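Local coordinates for protein putative rRNA methylase (Clostridium thermocellum ATCC 27405, PDB 3EEY) that binds S-adenosylmethionine in a Rossmann-like methyltransferase fold and probably transfers its methyl group to ribosomal RNA, at residues A[31-36]-A[60-65]; A[84-89]-A[123-128]. All coordinates share one frame; numbering follows the deposited sequence.

Contact 1 of 2, residues A[31-36]-A[60-65]; sequences CGNGND and IANTTK. With SAM (S-adenosylmethionine), chain K.
With OG1 of Thr63 turned beside its own backbone N (chi1 -57°), the methyl CG2 stands anti to that N, and the two branches divide the work at the turn of residues 31-36. OG1 takes the polar side: it lies 3.0 Å from Gly32 O, although its hydrogen bond goes to Ala59 O one helical turn back. CG2 takes the apolar side, 3.8 Å from Gly34 CA. A beta-branched threonine suits this place because one short side chain offers both kinds of surface. Asn33 and Asn62 each carry CG beside the backbone N, and their amides lie side by side, pointing the same way, a polar approach without a hydrogen bond; Asn33 ND2 bonds weakly to Pro105 O.

The turn, type II' from Cys31 to Gly34, is the glycine-rich loop of Rossmann-like methyltransferases. Gly32 has positive phi (59°), and a beta carbon there would collide with the cofactor. At Gly34, N-cap of helix 35-44, a beta carbon would press on Thr63 CA and, at phi 102°, jam against the preceding carbonyl O; glycine lets helix 57-69 come within 4.3 Å, Gly34 CA to Thr63 CA. The turn also grips the methionine carboxylate: Asn33 N donates to SAM O at 3.2 Å, and Asn35 ND2 to SAM OXT at 3.3 Å, helped weakly by Asn35 N. The helix start would probably favour that negative charge, while Asp36 OD2 lies 3.4 Å from SAM N.

Leu78 of strand 76-79 touches Cys31 and Thr63, so the loop opening helix 35-44 packs on helix 57-69 beside that outermost strand.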
# COMPACT_ATOMS: atom_id res chain seq x y z
N CYS A 31 -5.42 -14.19 17.82
CA CYS A 31 -6.32 -13.49 18.74
C CYS A 31 -5.70 -12.43 19.63
O CYS A 31 -6.17 -11.30 19.65
CB CYS A 31 -7.09 -14.48 19.61
SG CYS A 31 -8.65 -14.87 18.89
N GLY A 32 -4.66 -12.82 20.37
CA GLY A 32 -3.98 -11.94 21.31
C GLY A 32 -4.93 -11.43 22.37
O GLY A 32 -5.64 -12.21 23.02
N ASN A 33 -4.98 -10.11 22.52
CA ASN A 33 -5.88 -9.46 23.47
C ASN A 33 -7.30 -9.25 22.95
O ASN A 33 -8.20 -8.90 23.71
CB ASN A 33 -5.26 -8.15 23.97
CG ASN A 33 -3.99 -8.38 24.78
OD1 ASN A 33 -3.92 -9.29 25.62
ND2 ASN A 33 -2.98 -7.55 24.54
N GLY A 34 -7.50 -9.47 21.65
CA GLY A 34 -8.84 -9.53 21.07
C GLY A 34 -9.32 -8.30 20.32
O GLY A 34 -10.49 -8.22 19.95
N ASN A 35 -8.40 -7.36 20.11
CA ASN A 35 -8.69 -6.10 19.41
C ASN A 35 -9.20 -6.28 17.98
O ASN A 35 -10.24 -5.73 17.62
CB ASN A 35 -7.47 -5.19 19.43
CG ASN A 35 -7.02 -4.84 20.83
OD1 ASN A 35 -7.74 -4.18 21.58
ND2 ASN A 35 -5.82 -5.29 21.20
N ASP A 36 -8.46 -7.05 17.18
CA ASP A 36 -8.88 -7.41 15.82
C ASP A 36 -10.14 -8.29 15.80
O ASP A 36 -10.94 -8.18 14.87
CB ASP A 36 -7.75 -8.11 15.06
CG ASP A 36 -6.60 -7.18 14.73
OD1 ASP A 36 -6.71 -5.96 14.93
OD2 ASP A 36 -5.56 -7.68 14.25
N ILE A 60 -6.96 -16.39 25.08
CA ILE A 60 -8.36 -16.78 24.88
C ILE A 60 -9.27 -16.12 25.94
O ILE A 60 -10.36 -15.65 25.61
CB ILE A 60 -8.53 -18.34 24.84
CG1 ILE A 60 -7.78 -18.95 23.64
CG2 ILE A 60 -10.01 -18.76 24.80
CD1 ILE A 60 -8.35 -18.61 22.25
N ALA A 61 -8.78 -16.06 27.18
CA ALA A 61 -9.52 -15.49 28.30
C ALA A 61 -9.69 -13.98 28.18
O ALA A 61 -10.77 -13.44 28.45
CB ALA A 61 -8.86 -15.85 29.62
N ASN A 62 -8.62 -13.30 27.77
CA ASN A 62 -8.64 -11.86 27.53
C ASN A 62 -9.53 -11.44 26.35
O ASN A 62 -10.18 -10.40 26.40
CB ASN A 62 -7.23 -11.33 27.31
CG ASN A 62 -6.40 -11.31 28.59
OD1 ASN A 62 -6.89 -11.68 29.67
ND2 ASN A 62 -5.16 -10.88 28.48
N THR A 63 -9.55 -12.27 25.31
CA THR A 63 -10.42 -12.08 24.16
C THR A 63 -11.89 -12.33 24.52
O THR A 63 -12.77 -11.59 24.07
CB THR A 63 -9.96 -12.95 22.95
OG1 THR A 63 -8.60 -12.62 22.63
CG2 THR A 63 -10.81 -12.72 21.72
N THR A 64 -12.13 -13.35 25.35
CA THR A 64 -13.47 -13.67 25.85
C THR A 64 -14.01 -12.51 26.68
O THR A 64 -15.17 -12.12 26.53
CB THR A 64 -13.50 -14.97 26.71
OG1 THR A 64 -12.75 -16.00 26.06
CG2 THR A 64 -14.93 -15.46 26.93
N LYS A 65 -13.15 -11.96 27.54
CA LYS A 65 -13.51 -10.85 28.41
C LYS A 65 -13.84 -9.59 27.60
O LYS A 65 -14.86 -8.95 27.84
CB LYS A 65 -12.38 -10.56 29.40
CG LYS A 65 -12.70 -9.48 30.42
CD LYS A 65 -11.51 -9.22 31.32
CE LYS A 65 -11.65 -7.91 32.07
NZ LYS A 65 -12.80 -7.91 33.03
N SAM K . -4.23 -9.22 16.99
CA SAM K . -3.66 -9.37 18.37
C SAM K . -4.21 -8.33 19.34
O SAM K . -3.63 -8.05 20.40
OXT SAM K . -5.27 -7.75 19.09
CB SAM K . -2.13 -9.37 18.31
CG SAM K . -1.56 -10.75 18.00
SD SAM K . 0.04 -11.07 18.80
CE SAM K . 1.12 -10.01 17.81
C5' SAM K . 0.39 -12.74 18.18
C4' SAM K . -0.54 -13.77 18.83
O4' SAM K . -0.56 -14.98 18.10
C3' SAM K . -0.12 -14.11 20.26
O3' SAM K . -1.23 -13.96 21.10
C2' SAM K . 0.33 -15.56 20.19
O2' SAM K . 0.05 -16.28 21.37
C1' SAM K . -0.47 -16.07 19.00
N9 SAM K . 0.11 -17.25 18.35
C8 SAM K . 1.42 -17.67 18.34
N7 SAM K . 1.50 -18.82 17.62
C5 SAM K . 0.26 -19.12 17.17
C6 SAM K . -0.25 -20.16 16.39
N6 SAM K . 0.54 -21.13 15.92
N1 SAM K . -1.59 -20.19 16.11
C2 SAM K . -2.45 -19.22 16.58
N3 SAM K . -1.94 -18.19 17.33
C4 SAM K . -0.62 -18.15 17.62

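Contact 2 of 2, residues A[84-89]-A[123-128]; sequences QNMDKY and SKAMEL. With SAM (S-adenosylmethionine), chain K.
In this Rossmann-like methyltransferase fold, the 3-10 turn of residues 84-88 lies in the connection between strands 76-79 and 94-101, and the last turns of helix 115-128 pack against it by both polar and apolar contacts.

The polar part belongs to Lys124. Its chain leaves with CG beside the backbone N, bends at chi2 and again at chi4, and so brings NZ to the carbonyl of Gln84. NZ donates to Gln84 O at 3.1 Å, and the approach is nearly along the C=O axis (170°). The carboxylate of Asp87 crosses the end of the lysine obliquely. Asp87 OD2 comes to 3.4 Å from Lys124 CE, whereas the salt bridge from OD1 to NZ is long, so the pairing is probably more a general electrostatic attraction than a tight bond. Lysine fits because its methylenes can lie along the turn while its ammonium bonds a carbonyl and stays within long range of a carboxylate.

The apolar part is carried by Met86, whose CG takes the crowded position between backbone N and carbonyl carbon (chi1 78°). The unbranched chain runs antiparallel to the side chains of both Lys124 and Leu128. Its CG rests 3.8 Å from Leu128 CD1, and SD meets Ala125 CB at 4.0 Å. Alanine is small enough for the thioether to come close to the helix backbone, and Leu128 presents a branch to the same methionine. Ala125 also touches Ile135 of strand 133-139, which ties the helix to the sheet.

Ligand binding uses the other end of Gln84. While its backbone oxygen accepts from Lys124 NZ, its side chain, bent at chi2, turns to the adenine, and SAM N6 donates to Gln84 OE1 at 3.1 Å in an almost straight bond (171°).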
# COMPACT_ATOMS: atom_id res chain seq x y z
N GLN A 84 -2.55 -22.86 12.05
CA GLN A 84 -2.18 -23.88 11.06
C GLN A 84 -3.22 -25.00 10.94
O GLN A 84 -3.24 -25.72 9.94
CB GLN A 84 -0.79 -24.46 11.35
CG GLN A 84 -0.67 -25.30 12.61
CD GLN A 84 -0.31 -24.50 13.85
OE1 GLN A 84 -0.55 -23.29 13.92
NE2 GLN A 84 0.26 -25.17 14.84
N ASN A 85 -4.09 -25.13 11.94
CA ASN A 85 -5.12 -26.15 11.97
C ASN A 85 -6.52 -25.60 11.71
O ASN A 85 -7.51 -26.24 12.07
CB ASN A 85 -5.12 -26.89 13.32
CG ASN A 85 -3.79 -27.56 13.62
OD1 ASN A 85 -3.22 -28.25 12.78
ND2 ASN A 85 -3.32 -27.37 14.85
N MET A 86 -6.61 -24.42 11.09
CA MET A 86 -7.88 -23.71 10.92
C MET A 86 -8.89 -24.45 10.04
O MET A 86 -10.10 -24.24 10.16
CB MET A 86 -7.69 -22.23 10.48
CG MET A 86 -7.35 -21.98 9.00
SD MET A 86 -7.44 -20.25 8.44
CE MET A 86 -6.19 -19.52 9.50
N ASP A 87 -8.39 -25.33 9.18
CA ASP A 87 -9.22 -26.12 8.27
C ASP A 87 -10.03 -27.23 8.96
O ASP A 87 -11.01 -27.73 8.41
CB ASP A 87 -8.36 -26.73 7.14
CG ASP A 87 -7.22 -27.60 7.67
OD1 ASP A 87 -6.65 -27.29 8.74
OD2 ASP A 87 -6.89 -28.59 6.99
N LYS A 88 -9.61 -27.60 10.17
CA LYS A 88 -10.33 -28.57 11.00
C LYS A 88 -11.63 -28.01 11.59
O LYS A 88 -12.50 -28.77 12.03
CB LYS A 88 -9.44 -29.08 12.13
CG LYS A 88 -8.25 -29.91 11.67
CD LYS A 88 -7.34 -30.29 12.81
CE LYS A 88 -6.12 -31.02 12.28
NZ LYS A 88 -5.08 -31.23 13.32
N TYR A 89 -11.76 -26.69 11.60
CA TYR A 89 -12.85 -26.03 12.30
C TYR A 89 -13.76 -25.27 11.36
O TYR A 89 -14.90 -24.96 11.70
CB TYR A 89 -12.29 -25.09 13.37
CG TYR A 89 -11.39 -25.76 14.38
CD1 TYR A 89 -11.91 -26.32 15.55
CD2 TYR A 89 -10.01 -25.83 14.18
CE1 TYR A 89 -11.08 -26.93 16.49
CE2 TYR A 89 -9.17 -26.44 15.11
CZ TYR A 89 -9.72 -26.99 16.26
OH TYR A 89 -8.90 -27.58 17.19
N SER A 123 -1.38 -20.94 3.87
CA SER A 123 -1.87 -21.87 2.84
C SER A 123 -3.33 -22.27 3.09
O SER A 123 -4.13 -22.30 2.15
CB SER A 123 -1.03 -23.15 2.79
OG SER A 123 0.34 -22.86 2.99
N LYS A 124 -3.65 -22.57 4.35
CA LYS A 124 -5.00 -22.96 4.76
C LYS A 124 -5.97 -21.81 4.55
O LYS A 124 -7.07 -22.01 4.03
CB LYS A 124 -5.03 -23.42 6.23
CG LYS A 124 -4.20 -24.68 6.57
CD LYS A 124 -4.39 -25.80 5.54
CE LYS A 124 -3.93 -27.17 6.05
NZ LYS A 124 -2.97 -27.13 7.19
N ALA A 125 -5.56 -20.61 4.95
CA ALA A 125 -6.37 -19.41 4.77
C ALA A 125 -6.59 -19.10 3.30
O ALA A 125 -7.70 -18.72 2.91
CB ALA A 125 -5.73 -18.22 5.47
N MET A 126 -5.55 -19.27 2.48
CA MET A 126 -5.65 -19.05 1.03
C MET A 126 -6.62 -20.04 0.36
O MET A 126 -7.35 -19.66 -0.55
CB MET A 126 -4.27 -19.06 0.34
CG MET A 126 -3.54 -17.71 0.35
SD MET A 126 -1.96 -17.60 -0.54
CE MET A 126 -0.86 -18.35 0.64
N GLU A 127 -6.63 -21.29 0.82
CA GLU A 127 -7.58 -22.30 0.36
C GLU A 127 -9.02 -21.95 0.77
O GLU A 127 -9.95 -22.07 -0.03
CB GLU A 127 -7.21 -23.68 0.91
CG GLU A 127 -6.16 -24.42 0.08
CD GLU A 127 -5.38 -25.46 0.88
OE1 GLU A 127 -5.93 -26.02 1.86
OE2 GLU A 127 -4.21 -25.71 0.52
N LEU A 128 -9.18 -21.51 2.02
CA LEU A 128 -10.49 -21.19 2.60
C LEU A 128 -11.12 -19.91 2.07
O LEU A 128 -12.33 -19.73 2.22
CB LEU A 128 -10.38 -21.12 4.13
CG LEU A 128 -10.42 -22.43 4.92
CD1 LEU A 128 -10.04 -22.21 6.37
CD2 LEU A 128 -11.80 -23.09 4.82
N SAM K . -4.23 -9.22 16.99
CA SAM K . -3.66 -9.37 18.37
C SAM K . -4.21 -8.33 19.34
O SAM K . -3.63 -8.05 20.40
OXT SAM K . -5.27 -7.75 19.09
CB SAM K . -2.13 -9.37 18.31
CG SAM K . -1.56 -10.75 18.00
SD SAM K . 0.04 -11.07 18.80
CE SAM K . 1.12 -10.01 17.81
C5' SAM K . 0.39 -12.74 18.18
C4' SAM K . -0.54 -13.77 18.83
O4' SAM K . -0.56 -14.98 18.10
C3' SAM K . -0.12 -14.11 20.26
O3' SAM K . -1.23 -13.96 21.10
C2' SAM K . 0.33 -15.56 20.19
O2' SAM K . 0.05 -16.28 21.37
C1' SAM K . -0.47 -16.07 19.00
N9 SAM K . 0.11 -17.25 18.35
C8 SAM K . 1.42 -17.67 18.34
N7 SAM K . 1.50 -18.82 17.62
C5 SAM K . 0.26 -19.12 17.17
C6 SAM K . -0.25 -20.16 16.39
N6 SAM K . 0.54 -21.13 15.92
N1 SAM K . -1.59 -20.19 16.11
C2 SAM K . -2.45 -19.22 16.58
N3 SAM K . -1.94 -18.19 17.33
C4 SAM K . -0.62 -18.15 17.62

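Overall arrangement
Both segments of contact 1 precede those of contact 2 in the chain; the centres are about 20 Å apart and the nearest atoms about 10 Å, so the two do not meet. Both nevertheless bear on one S-adenosylmethionine molecule: 31-36 holds its methionine end, whereas 84-89 reaches its adenine. Their parts flank a single mixed sheet. Contact 1 joins helices 35-44 and 57-69, which follow strands 25-28 and 49-53; contact 2 joins the connection after strand 76-79 to helix 115-128, which precedes strand 133-139. Asp54 and Gln56, between the two segments of contact 1, and His83, just before contact 2, add further hydrogen bonds, so successive loops of a Rossmann-like fold hold the cofactor.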